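Local coordinates for activator of Hsp90 ATPase homologue 1/2-like C-terminal domain-containing protein (Nitrosomonas europaea, PDB 1XFS), which is of unknown function but belongs to the AHA1 family, related to activators of the Hsp90 ATPase, within the Bet v 1-like group of proteins, at residues L14-A19 and T155-L160; K42-S47 and T61-P66; C49-R54 and G75-V80. All blocks are in the same frame, centred on the assembly; numbering follows the deposited sequence.

How the interactions relate
Three contacts show how the Bet v 1-like fold is assembled from one antiparallel sheet and a long C-terminal helix. Interaction 1 joins the first strand, 11-18, to helix 149-167 and so closes a loop of chain inside which interactions 2 and 3 are both nested. Those two share edge strand 45-51 and alternate along the chain, interaction 2 pairing it with strand 58-64 and interaction 3 spanning to strand 70-81. Their centres lie about 19 Å apart; the centres of interactions 1 and 3 are about 21 Å apart, on opposite sides of the chain's centre. A hydrogen bond between Gln-159 OE1 and Lys-42 N ties the helix to the loop that leads into strand 45-51.

Interaction 1 (L14-A19 and T155-L160)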
ATOM      1  N   LEU A  14       6.983   0.549  19.358  1.00 22.12           N
ATOM      2  CA  LEU A  14       6.560   1.115  20.632  1.00 22.21           C
ATOM      3  C   LEU A  14       5.435   0.260  21.208  1.00 20.10           C
ATOM      4  O   LEU A  14       4.443   0.004  20.533  1.00 19.39           O
ATOM      5  CB  LEU A  14       6.069   2.552  20.433  1.00 24.60           C
ATOM      6  CG  LEU A  14       5.616   3.336  21.667  1.00 27.19           C
ATOM      7  CD1 LEU A  14       6.772   3.494  22.643  1.00 28.73           C
ATOM      8  CD2 LEU A  14       5.102   4.700  21.236  1.00 28.62           C
ATOM      9  N   LYS A  15       5.592  -0.194  22.449  1.00 20.00           N
ATOM     10  CA  LYS A  15       4.557  -1.011  23.082  1.00 20.06           C
ATOM     11  C   LYS A  15       4.062  -0.328  24.353  1.00 18.95           C
ATOM     12  O   LYS A  15       4.861   0.123  25.172  1.00 17.72           O
ATOM     13  CB  LYS A  15       5.095  -2.404  23.424  1.00 23.06           C
ATOM     14  CG  LYS A  15       4.012  -3.379  23.889  1.00 27.77           C
ATOM     15  CD  LYS A  15       4.571  -4.766  24.190  1.00 31.00           C
ATOM     16  CE  LYS A  15       5.429  -4.765  25.444  1.00 33.14           C
ATOM     17  NZ  LYS A  15       4.643  -4.366  26.644  1.00 35.10           N
ATOM     18  N   ARG A  16       2.746  -0.257  24.514  1.00 19.02           N
ATOM     19  CA  ARG A  16       2.159   0.386  25.682  1.00 18.93           C
ATOM     20  C   ARG A  16       0.926  -0.360  26.177  1.00 20.61           C
ATOM     21  O   ARG A  16       0.291  -1.099  25.424  1.00 21.31           O
ATOM     22  CB  ARG A  16       1.779   1.833  25.345  1.00 20.51           C
ATOM     23  CG  ARG A  16       2.976   2.752  25.087  1.00 21.12           C
ATOM     24  CD  ARG A  16       3.629   3.169  26.396  1.00 19.93           C
ATOM     25  NE  ARG A  16       2.728   4.021  27.165  1.00 20.76           N
ATOM     26  CZ  ARG A  16       2.565   5.323  26.946  1.00 19.50           C
ATOM     27  NH1 ARG A  16       3.253   5.926  25.986  1.00 21.62           N
ATOM     28  NH2 ARG A  16       1.697   6.016  27.668  1.00 22.32           N
ATOM     29  N   GLU A  17       0.600  -0.176  27.451  1.00 19.68           N
ATOM     30  CA  GLU A  17      -0.575  -0.813  28.041  1.00 22.18           C
ATOM     31  C   GLU A  17      -1.537   0.299  28.445  1.00 21.69           C
ATOM     32  O   GLU A  17      -1.181   1.168  29.236  1.00 24.61           O
ATOM     33  CB  GLU A  17      -0.181  -1.623  29.282  1.00 22.96           C
ATOM     34  CG  GLU A  17       0.841  -2.723  29.030  1.00 26.72           C
ATOM     35  CD  GLU A  17       0.268  -3.906  28.270  1.00 29.19           C
ATOM     36  OE1 GLU A  17       1.049  -4.813  27.912  1.00 30.88           O
ATOM     37  OE2 GLU A  17      -0.958  -3.938  28.037  1.00 30.69           O
ATOM     38  N   LEU A  18      -2.746   0.285  27.892  1.00 21.51           N
ATOM     39  CA  LEU A  18      -3.741   1.302  28.221  1.00 21.08           C
ATOM     40  C   LEU A  18      -4.877   0.693  29.031  1.00 21.27           C
ATOM     41  O   LEU A  18      -5.386  -0.371  28.687  1.00 19.78           O
ATOM     42  CB  LEU A  18      -4.319   1.941  26.954  1.00 21.95           C
ATOM     43  CG  LEU A  18      -3.382   2.753  26.056  1.00 23.75           C
ATOM     44  CD1 LEU A  18      -2.518   1.813  25.238  1.00 25.23           C
ATOM     45  CD2 LEU A  18      -4.206   3.644  25.135  1.00 24.83           C
ATOM     46  N   ALA A  19      -5.273   1.375  30.102  1.00 19.91           N
ATOM     47  CA  ALA A  19      -6.351   0.895  30.962  1.00 19.62           C
ATOM     48  C   ALA A  19      -7.703   1.308  30.389  1.00 19.46           C
ATOM     49  O   ALA A  19      -8.509   1.963  31.054  1.00 19.90           O
ATOM     50  CB  ALA A  19      -6.178   1.452  32.369  1.00 20.17           C
ATOM     51  N   THR A 155       4.259  10.169  23.664  1.00 17.80           N
ATOM     52  CA  THR A 155       3.397  11.224  24.168  1.00 17.39           C
ATOM     53  C   THR A 155       1.991  11.132  23.580  1.00 16.46           C
ATOM     54  O   THR A 155       1.001  11.369  24.279  1.00 14.68           O
ATOM     55  CB  THR A 155       3.990  12.621  23.854  1.00 17.48           C
ATOM     56  OG1 THR A 155       5.203  12.798  24.595  1.00 21.22           O
ATOM     57  CG2 THR A 155       3.012  13.726  24.230  1.00 18.85           C
ATOM     58  N   THR A 156       1.891  10.781  22.301  1.00 16.39           N
ATOM     59  CA  THR A 156       0.573  10.683  21.686  1.00 16.55           C
ATOM     60  C   THR A 156      -0.251   9.574  22.321  1.00 15.15           C
ATOM     61  O   THR A 156      -1.451   9.729  22.509  1.00 14.59           O
ATOM     62  CB  THR A 156       0.655  10.459  20.141  1.00 17.65           C
ATOM     63  OG1 THR A 156       1.205   9.167  19.855  1.00 18.16           O
ATOM     64  CG2 THR A 156       1.518  11.530  19.496  1.00 19.62           C
ATOM     65  N   ILE A 157       0.392   8.465  22.670  1.00 16.17           N
ATOM     66  CA  ILE A 157      -0.328   7.362  23.290  1.00 17.49           C
ATOM     67  C   ILE A 157      -0.832   7.786  24.669  1.00 18.21           C
ATOM     68  O   ILE A 157      -1.925   7.410  25.081  1.00 16.86           O
ATOM     69  CB  ILE A 157       0.567   6.108  23.427  1.00 18.22           C
ATOM     70  CG1 ILE A 157       1.149   5.734  22.062  1.00 21.38           C
ATOM     71  CG2 ILE A 157      -0.239   4.945  23.984  1.00 17.75           C
ATOM     72  CD1 ILE A 157       0.109   5.556  20.974  1.00 24.44           C
ATOM     73  N   THR A 158      -0.038   8.583  25.377  1.00 18.36           N
ATOM     74  CA  THR A 158      -0.444   9.053  26.697  1.00 18.93           C
ATOM     75  C   THR A 158      -1.661   9.965  26.555  1.00 18.13           C
ATOM     76  O   THR A 158      -2.594   9.900  27.353  1.00 18.05           O
ATOM     77  CB  THR A 158       0.708   9.808  27.394  1.00 19.76           C
ATOM     78  OG1 THR A 158       1.784   8.894  27.643  1.00 19.29           O
ATOM     79  CG2 THR A 158       0.245  10.409  28.721  1.00 20.22           C
ATOM     80  N   GLN A 159      -1.654  10.806  25.525  1.00 16.54           N
ATOM     81  CA  GLN A 159      -2.770  11.707  25.271  1.00 16.91           C
ATOM     82  C   GLN A 159      -4.013  10.908  24.901  1.00 17.49           C
ATOM     83  O   GLN A 159      -5.135  11.271  25.258  1.00 17.64           O
ATOM     84  CB  GLN A 159      -2.412  12.678  24.143  1.00 18.41           C
ATOM     85  CG  GLN A 159      -1.269  13.609  24.511  1.00 19.19           C
ATOM     86  CD  GLN A 159      -0.813  14.497  23.368  1.00 21.13           C
ATOM     87  OE1 GLN A 159       0.036  15.368  23.554  1.00 19.48           O
ATOM     88  NE2 GLN A 159      -1.368  14.279  22.180  1.00 22.57           N
ATOM     89  N   LEU A 160      -3.807   9.812  24.178  1.00 16.84           N
ATOM     90  CA  LEU A 160      -4.918   8.959  23.769  1.00 16.06           C
ATOM     91  C   LEU A 160      -5.606   8.348  24.987  1.00 16.20           C
ATOM     92  O   LEU A 160      -6.830   8.438  25.135  1.00 16.28           O
ATOM     93  CB  LEU A 160      -4.415   7.838  22.854  1.00 14.54           C
ATOM     94  CG  LEU A 160      -5.427   6.760  22.458  1.00 14.51           C
ATOM     95  CD1 LEU A 160      -6.629   7.401  21.774  1.00 13.28           C
ATOM     96  CD2 LEU A 160      -4.763   5.751  21.524  1.00 12.70           C
TER
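Helix segment 155-160 runs almost alongside strand 14-18, 12° from it, with the two short axes 9.7 Å apart, a helix laid on a sheet as in the helix-grip architecture of Bet v 1-like proteins. Ile-157 is the first helix residue to engage the strand, with both branches. The side chains of Leu-14 and Ile-157 reach toward each other tip to tip, Leu-14 CD2 lying 4.2 Å from Ile-157 CG1, while Ile-157 CG2, anti to the backbone N, points in among Arg-16 and Leu-18. Leu-18 crosses the isoleucine at about a right angle, CD1 to Ile-157 CG2 being 4.1 Å. Arg-16 slides past it: Ile-157 CG2 lies 4.0 Å from Arg-16 CB, and bends at chi2 and chi3 bring the guanidinium back with the centre of one face over that methyl. Thr-158 comes to the edge of that same flat group. Arg-16 NH2 donates to Thr-158 OG1 over 2.9 Å at an N-H...O angle of 161°, and the oxygen is only 13° out of the guanidinium plane. Gly-154 O, one helical turn earlier, is bonded by both Thr-158 OG1 and Arg-16 NH1, so the guanidinium is clasped by two acceptors on the helix. An alanine in place of Arg-16 would probably loosen the strand's hold on this helical turn, since both polar links and the guanidinium lying over Ile-157 CG2 would go. Leu-160 completes the helix side, its CD2 lying 4.2 Å from Leu-18 CD2. Tyr-129 of the adjacent strand 127-134 touches both Ile-157 and Leu-18, and Trp-38 packs on Leu-160 from a loop. The contact thus lies between helix 149-167 and strand 11-18, outermost in the sheet on that side, with 127-134 as its neighbour.

Interaction 2 (K42-S47 and T61-P66)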
ATOM      1  N   LYS A  42       1.238  17.646  21.868  1.00 23.55           N
ATOM      2  CA  LYS A  42       1.142  19.074  22.149  1.00 27.44           C
ATOM      3  C   LYS A  42       2.560  19.609  22.319  1.00 27.48           C
ATOM      4  O   LYS A  42       3.474  18.852  22.647  1.00 28.24           O
ATOM      5  CB  LYS A  42       0.332  19.310  23.422  1.00 28.01           C
ATOM      6  CG  LYS A  42      -1.068  18.722  23.381  1.00 32.71           C
ATOM      7  CD  LYS A  42      -1.844  19.023  24.651  1.00 34.88           C
ATOM      8  CE  LYS A  42      -3.260  18.476  24.560  1.00 37.51           C
ATOM      9  NZ  LYS A  42      -4.067  18.776  25.774  1.00 38.00           N
ATOM     10  N   PRO A  43       2.760  20.926  22.136  1.00 28.75           N
ATOM     11  CA  PRO A  43       1.766  21.936  21.761  1.00 28.35           C
ATOM     12  C   PRO A  43       1.221  21.830  20.339  1.00 28.27           C
ATOM     13  O   PRO A  43       0.360  22.619  19.942  1.00 27.94           O
ATOM     14  CB  PRO A  43       2.509  23.246  22.006  1.00 28.42           C
ATOM     15  CG  PRO A  43       3.909  22.890  21.638  1.00 29.74           C
ATOM     16  CD  PRO A  43       4.086  21.545  22.307  1.00 30.30           C
ATOM     17  N   TRP A  44       1.724  20.869  19.570  1.00 27.01           N
ATOM     18  CA  TRP A  44       1.246  20.678  18.202  1.00 25.73           C
ATOM     19  C   TRP A  44      -0.242  20.379  18.242  1.00 24.49           C
ATOM     20  O   TRP A  44      -0.765  19.944  19.267  1.00 24.72           O
ATOM     21  CB  TRP A  44       1.966  19.508  17.529  1.00 27.11           C
ATOM     22  CG  TRP A  44       3.368  19.795  17.128  1.00 28.10           C
ATOM     23  CD1 TRP A  44       4.403  20.135  17.947  1.00 28.95           C
ATOM     24  CD2 TRP A  44       3.903  19.738  15.802  1.00 28.41           C
ATOM     25  NE1 TRP A  44       5.554  20.291  17.213  1.00 28.67           N
ATOM     26  CE2 TRP A  44       5.275  20.053  15.892  1.00 28.75           C
ATOM     27  CE3 TRP A  44       3.354  19.450  14.544  1.00 28.46           C
ATOM     28  CZ2 TRP A  44       6.112  20.089  14.771  1.00 28.99           C
ATOM     29  CZ3 TRP A  44       4.185  19.485  13.428  1.00 28.93           C
ATOM     30  CH2 TRP A  44       5.551  19.802  13.551  1.00 29.26           C
ATOM     31  N   SER A  45      -0.922  20.607  17.124  1.00 21.55           N
ATOM     32  CA  SER A  45      -2.350  20.355  17.056  1.00 21.08           C
ATOM     33  C   SER A  45      -2.767  19.936  15.653  1.00 20.98           C
ATOM     34  O   SER A  45      -1.959  19.959  14.722  1.00 19.99           O
ATOM     35  CB  SER A  45      -3.124  21.609  17.466  1.00 21.18           C
ATOM     36  OG  SER A  45      -2.800  22.701  16.618  1.00 22.99           O
ATOM     37  N   ILE A  46      -4.029  19.545  15.511  1.00 21.45           N
ATOM     38  CA  ILE A  46      -4.565  19.132  14.217  1.00 21.78           C
ATOM     39  C   ILE A  46      -5.621  20.125  13.754  1.00 21.61           C
ATOM     40  O   ILE A  46      -6.620  20.347  14.438  1.00 23.27           O
ATOM     41  CB  ILE A  46      -5.195  17.734  14.294  1.00 21.97           C
ATOM     42  CG1 ILE A  46      -4.123  16.708  14.675  1.00 22.84           C
ATOM     43  CG2 ILE A  46      -5.832  17.376  12.955  1.00 22.12           C
ATOM     44  CD1 ILE A  46      -4.628  15.291  14.756  1.00 26.56           C
ATOM     45  N   SER A  47      -5.392  20.709  12.580  1.00 22.14           N
ATOM     46  CA  SER A  47      -6.295  21.702  12.004  1.00 21.70           C
ATOM     47  C   SER A  47      -7.398  21.068  11.168  1.00 20.84           C
ATOM     48  O   SER A  47      -8.419  21.700  10.888  1.00 22.03           O
ATOM     49  CB  SER A  47      -5.504  22.675  11.131  1.00 22.90           C
ATOM     50  OG  SER A  47      -4.389  23.195  11.840  1.00 27.73           O
ATOM     51  N   THR A  61      -4.701  14.544   7.132  1.00 15.86           N
ATOM     52  CA  THR A  61      -4.598  15.328   8.350  1.00 17.11           C
ATOM     53  C   THR A  61      -3.784  16.585   8.090  1.00 17.00           C
ATOM     54  O   THR A  61      -2.920  16.603   7.219  1.00 16.78           O
ATOM     55  CB  THR A  61      -3.921  14.522   9.484  1.00 19.69           C
ATOM     56  OG1 THR A  61      -2.602  14.142   9.075  1.00 25.34           O
ATOM     57  CG2 THR A  61      -4.724  13.270   9.805  1.00 22.11           C
ATOM     58  N   VAL A  62      -4.092  17.651   8.821  1.00 15.87           N
ATOM     59  CA  VAL A  62      -3.343  18.890   8.689  1.00 14.63           C
ATOM     60  C   VAL A  62      -2.768  19.173  10.062  1.00 16.15           C
ATOM     61  O   VAL A  62      -3.505  19.430  11.012  1.00 16.13           O
ATOM     62  CB  VAL A  62      -4.228  20.075   8.267  1.00 13.62           C
ATOM     63  CG1 VAL A  62      -3.383  21.345   8.214  1.00 16.01           C
ATOM     64  CG2 VAL A  62      -4.849  19.802   6.907  1.00 16.40           C
HETATM   65  N   MSE A  63      -1.446  19.088  10.159  1.00 16.10           N
HETATM   66  CA  MSE A  63      -0.749  19.325  11.412  1.00 19.91           C
HETATM   67  C   MSE A  63      -0.247  20.761  11.500  1.00 19.35           C
HETATM   68  O   MSE A  63       0.228  21.326  10.515  1.00 19.66           O
HETATM   69  CB  MSE A  63       0.435  18.366  11.531  1.00 24.00           C
HETATM   70  CG  MSE A  63       0.042  16.903  11.616  1.00 33.71           C
HETATM   71 SE   MSE A  63       1.577  15.751  11.456  1.00 44.86          SE
HETATM   72  CE  MSE A  63       2.483  16.225  13.090  1.00 42.09           C
ATOM     73  N   GLN A  64      -0.357  21.348  12.685  1.00 18.45           N
ATOM     74  CA  GLN A  64       0.107  22.711  12.906  1.00 17.69           C
ATOM     75  C   GLN A  64       1.137  22.690  14.028  1.00 17.07           C
ATOM     76  O   GLN A  64       0.875  22.161  15.115  1.00 17.83           O
ATOM     77  CB  GLN A  64      -1.062  23.622  13.287  1.00 20.34           C
ATOM     78  CG  GLN A  64      -0.687  25.092  13.407  1.00 20.86           C
ATOM     79  CD  GLN A  64      -1.870  25.979  13.763  1.00 23.68           C
ATOM     80  OE1 GLN A  64      -2.828  26.100  12.998  1.00 25.68           O
ATOM     81  NE2 GLN A  64      -1.813  26.596  14.941  1.00 24.32           N
ATOM     82  N   ASP A  65       2.314  23.245  13.759  1.00 17.15           N
ATOM     83  CA  ASP A  65       3.369  23.275  14.766  1.00 18.11           C
ATOM     84  C   ASP A  65       3.197  24.500  15.661  1.00 19.22           C
ATOM     85  O   ASP A  65       2.343  25.347  15.399  1.00 17.21           O
ATOM     86  CB  ASP A  65       4.763  23.273  14.113  1.00 20.08           C
ATOM     87  CG  ASP A  65       5.005  24.464  13.200  1.00 19.68           C
ATOM     88  OD1 ASP A  65       4.381  25.515  13.401  1.00 18.00           O
ATOM     89  OD2 ASP A  65       5.848  24.343  12.287  1.00 23.73           O
ATOM     90  N   PRO A  66       3.987  24.605  16.743  1.00 20.00           N
ATOM     91  CA  PRO A  66       3.849  25.766  17.627  1.00 21.12           C
ATOM     92  C   PRO A  66       4.152  27.089  16.941  1.00 20.34           C
ATOM     93  O   PRO A  66       3.742  28.150  17.413  1.00 20.05           O
ATOM     94  CB  PRO A  66       4.814  25.447  18.771  1.00 22.90           C
ATOM     95  CG  PRO A  66       5.860  24.610  18.107  1.00 24.70           C
ATOM     96  CD  PRO A  66       5.043  23.701  17.225  1.00 23.57           C
TER
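Val-62 O is gripped twice from segment 42-47, by one hydrogen bond and one CA-H...O contact: Ser-47 N donates to it over 2.8 Å, nearly along the C=O axis, and Ile-46 CA approaches it at 3.4 Å. Two further bonds join these segments, both in the hydrogen-bonded pair of Ser-45 with Gln-64, at this end of the antiparallel beta hairpin. Ser-45 N reaches Gln-64 O in the carbonyl plane, whereas Gln-64 N approaches Ser-45 O from 26° above it. Where the pairing ends, Trp-44 takes over by laying one face of its indole against residues 65-66. With its CG anti to the carbonyl carbon, that face meets Asp-65 CB, 3.5 Å from the six-membered ring centroid, and Pro-66 CD, 3.8 Å from the five-membered one. Both are CH-pi contacts. Selenomethionine Met-63, bent at chi3, brings its CE methyl obliquely to Trp-44 CE3 at 3.6 Å. Pro-43, preceded by a cis peptide, continues the apolar seam, with its CG 3.9 Å from Pro-66 CB. The Asp-65 carboxylate stands 86° to the indole plane, and its OD1 is held by Asn-69 N. Lys-70 NZ bonds both Ser-47 OG and Gln-64 OE1. In the sheet, strand 45-51 is outermost, strand 58-64 pairs on its other side with strand 70-81, and Ile-46 and Met-63 pack against the loop at Val-40.

Interaction 3 (C49-R54 and G75-V80); sequences CRVDLR and GCFLEV
Strand 58-64 runs between strands 45-51 and 70-81 in the sheet of this Bet v 1-like fold, and here the end of strand 45-51 and the turn after it reach strand 70-81. A classic beta bulge at Leu-78 and Glu-79, opposite Ile-87, lets Phe-77 and Val-80 both point toward segment 49-54. The apolar contacts centre on the Phe-77 ring. Leu-53 CD1 stands over one face in a CH-pi contact, 4.2 Å from the centroid and 14° off the normal, while Val-51 CG1 crosses to Phe-77 CE2 at 3.8 Å. Leu-53 CG also meets Val-80 CG1 at 3.8 Å, so this leucine, with CG anti to the backbone N (chi1 -162°), serves both partners. Phe-59 of the intervening strand meets the Phe-77 ring with planes about 15° apart. Carbonyl oxygens supply a second kind: Asp-52 O lies 3.3 Å from Phe-77 CD2, and Arg-54 O 3.3 Å from Phe-77 CB. Polar bonds also link residues within segment 49-54. Leu-53 centres an inverse gamma turn, closed by a weak bond from Arg-54 N to Asp-52 O, and the extended Arg-54 side chain places NE 2.9 Å from Asp-52 OD1 in a salt bridge.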
ATOM      1  N   CYS A  49      -8.825  16.790   9.813  1.00 15.29           N
ATOM      2  CA  CYS A  49      -8.623  15.352   9.762  1.00 14.02           C
ATOM      3  C   CYS A  49      -9.788  14.700   9.035  1.00 15.27           C
ATOM      4  O   CYS A  49     -10.946  14.861   9.428  1.00 15.54           O
ATOM      5  CB  CYS A  49      -8.493  14.776  11.175  1.00 14.83           C
ATOM      6  SG  CYS A  49      -8.284  12.969  11.206  1.00 16.69           S
ATOM      7  N   ARG A  50      -9.469  13.975   7.964  1.00 13.24           N
ATOM      8  CA  ARG A  50     -10.467  13.279   7.157  1.00 14.78           C
ATOM      9  C   ARG A  50     -10.073  11.805   7.129  1.00 12.83           C
ATOM     10  O   ARG A  50      -8.911  11.469   6.889  1.00 11.65           O
ATOM     11  CB  ARG A  50     -10.479  13.821   5.724  1.00 20.43           C
ATOM     12  CG  ARG A  50     -10.900  15.279   5.591  1.00 25.92           C
ATOM     13  CD  ARG A  50     -12.403  15.442   5.751  1.00 31.23           C
ATOM     14  NE  ARG A  50     -13.145  14.730   4.710  1.00 34.63           N
ATOM     15  CZ  ARG A  50     -14.470  14.723   4.609  1.00 36.05           C
ATOM     16  NH1 ARG A  50     -15.209  15.393   5.485  1.00 35.97           N
ATOM     17  NH2 ARG A  50     -15.060  14.039   3.637  1.00 37.29           N
ATOM     18  N   VAL A  51     -11.044  10.933   7.379  1.00 11.97           N
ATOM     19  CA  VAL A  51     -10.801   9.495   7.393  1.00 11.38           C
ATOM     20  C   VAL A  51     -11.843   8.701   6.602  1.00 11.82           C
ATOM     21  O   VAL A  51     -13.039   8.837   6.840  1.00 11.56           O
ATOM     22  CB  VAL A  51     -10.791   8.957   8.856  1.00 11.13           C
ATOM     23  CG1 VAL A  51     -10.855   7.429   8.859  1.00 11.14           C
ATOM     24  CG2 VAL A  51      -9.539   9.435   9.583  1.00 12.68           C
ATOM     25  N   ASP A  52     -11.380   7.891   5.648  1.00 11.72           N
ATOM     26  CA  ASP A  52     -12.250   7.002   4.867  1.00 10.16           C
ATOM     27  C   ASP A  52     -11.670   5.653   5.304  1.00 10.01           C
ATOM     28  O   ASP A  52     -10.692   5.170   4.723  1.00  9.31           O
ATOM     29  CB  ASP A  52     -12.070   7.221   3.356  1.00  9.86           C
ATOM     30  CG  ASP A  52     -12.957   6.303   2.512  1.00 14.26           C
ATOM     31  OD1 ASP A  52     -12.811   6.306   1.270  1.00 15.39           O
ATOM     32  OD2 ASP A  52     -13.809   5.586   3.078  1.00 15.27           O
ATOM     33  N   LEU A  53     -12.275   5.061   6.335  1.00 10.76           N
ATOM     34  CA  LEU A  53     -11.782   3.817   6.939  1.00 10.46           C
ATOM     35  C   LEU A  53     -12.045   2.526   6.177  1.00  9.77           C
ATOM     36  O   LEU A  53     -12.971   1.774   6.484  1.00 11.16           O
ATOM     37  CB  LEU A  53     -12.332   3.697   8.366  1.00 10.40           C
ATOM     38  CG  LEU A  53     -11.630   2.719   9.308  1.00  9.78           C
ATOM     39  CD1 LEU A  53     -10.222   3.211   9.625  1.00 10.60           C
ATOM     40  CD2 LEU A  53     -12.438   2.591  10.588  1.00 11.81           C
ATOM     41  N   ARG A  54     -11.194   2.278   5.192  1.00 10.24           N
ATOM     42  CA  ARG A  54     -11.269   1.094   4.359  1.00 10.12           C
ATOM     43  C   ARG A  54      -9.962   1.012   3.589  1.00  8.44           C
ATOM     44  O   ARG A  54      -9.268   2.012   3.428  1.00  7.91           O
ATOM     45  CB  ARG A  54     -12.425   1.218   3.356  1.00 13.95           C
ATOM     46  CG  ARG A  54     -12.278   2.396   2.403  1.00 17.81           C
ATOM     47  CD  ARG A  54     -13.421   2.478   1.399  1.00 23.04           C
ATOM     48  NE  ARG A  54     -13.246   3.590   0.465  1.00 28.27           N
ATOM     49  CZ  ARG A  54     -12.313   3.637  -0.483  1.00 29.24           C
ATOM     50  NH1 ARG A  54     -11.463   2.629  -0.637  1.00 31.31           N
ATOM     51  NH2 ARG A  54     -12.221   4.696  -1.278  1.00 33.40           N
ATOM     52  N   GLY A  75      -2.319  10.155   3.458  1.00 12.70           N
ATOM     53  CA  GLY A  75      -1.912   8.764   3.498  1.00 12.06           C
ATOM     54  C   GLY A  75      -3.020   7.864   2.992  1.00  9.53           C
ATOM     55  O   GLY A  75      -4.081   8.339   2.578  1.00  9.66           O
ATOM     56  N   CYS A  76      -2.778   6.559   3.039  1.00  9.29           N
ATOM     57  CA  CYS A  76      -3.741   5.574   2.549  1.00  8.43           C
ATOM     58  C   CYS A  76      -3.840   4.386   3.506  1.00  6.83           C
ATOM     59  O   CYS A  76      -2.823   3.875   3.958  1.00  8.18           O
ATOM     60  CB  CYS A  76      -3.275   5.080   1.170  1.00  8.77           C
ATOM     61  SG  CYS A  76      -4.383   3.964   0.309  1.00  9.69           S
ATOM     62  N   PHE A  77      -5.054   3.947   3.825  1.00  6.74           N
ATOM     63  CA  PHE A  77      -5.213   2.778   4.688  1.00  7.17           C
ATOM     64  C   PHE A  77      -4.930   1.521   3.856  1.00  6.63           C
ATOM     65  O   PHE A  77      -5.298   1.445   2.687  1.00  9.42           O
ATOM     66  CB  PHE A  77      -6.631   2.720   5.276  1.00  7.46           C
ATOM     67  CG  PHE A  77      -6.879   3.741   6.350  1.00  6.96           C
ATOM     68  CD1 PHE A  77      -6.230   3.651   7.581  1.00  8.34           C
ATOM     69  CD2 PHE A  77      -7.725   4.818   6.116  1.00  7.97           C
ATOM     70  CE1 PHE A  77      -6.419   4.635   8.570  1.00  8.27           C
ATOM     71  CE2 PHE A  77      -7.923   5.810   7.094  1.00  8.08           C
ATOM     72  CZ  PHE A  77      -7.268   5.709   8.317  1.00  7.47           C
ATOM     73  N   LEU A  78      -4.257   0.549   4.458  1.00  6.48           N
ATOM     74  CA  LEU A  78      -3.926  -0.689   3.764  1.00  7.11           C
ATOM     75  C   LEU A  78      -4.648  -1.893   4.345  1.00  7.83           C
ATOM     76  O   LEU A  78      -4.963  -2.845   3.632  1.00  9.51           O
ATOM     77  CB  LEU A  78      -2.422  -0.925   3.817  1.00  5.69           C
ATOM     78  CG  LEU A  78      -1.572   0.200   3.237  1.00  5.78           C
ATOM     79  CD1 LEU A  78      -0.093  -0.134   3.432  1.00  7.70           C
ATOM     80  CD2 LEU A  78      -1.877   0.376   1.743  1.00  8.54           C
ATOM     81  N   GLU A  79      -4.880  -1.865   5.652  1.00  7.43           N
ATOM     82  CA  GLU A  79      -5.585  -2.940   6.326  1.00  6.15           C
ATOM     83  C   GLU A  79      -6.403  -2.354   7.463  1.00  7.88           C
ATOM     84  O   GLU A  79      -5.924  -1.497   8.209  1.00  8.05           O
ATOM     85  CB  GLU A  79      -4.618  -3.994   6.888  1.00 10.18           C
ATOM     86  CG  GLU A  79      -5.356  -5.106   7.645  1.00 11.66           C
ATOM     87  CD  GLU A  79      -4.444  -6.130   8.293  1.00 14.27           C
ATOM     88  OE1 GLU A  79      -4.879  -6.767   9.275  1.00 14.22           O
ATOM     89  OE2 GLU A  79      -3.301  -6.326   7.820  1.00 13.65           O
ATOM     90  N   VAL A  80      -7.641  -2.815   7.569  1.00  7.37           N
ATOM     91  CA  VAL A  80      -8.544  -2.380   8.620  1.00  8.13           C
ATOM     92  C   VAL A  80      -9.198  -3.633   9.169  1.00  8.75           C
ATOM     93  O   VAL A  80     -10.181  -4.130   8.615  1.00  9.16           O
ATOM     94  CB  VAL A  80      -9.642  -1.431   8.089  1.00  6.95           C
ATOM     95  CG1 VAL A  80     -10.524  -0.960   9.241  1.00  9.66           C
ATOM     96  CG2 VAL A  80      -9.006  -0.226   7.395  1.00  8.03           C
TER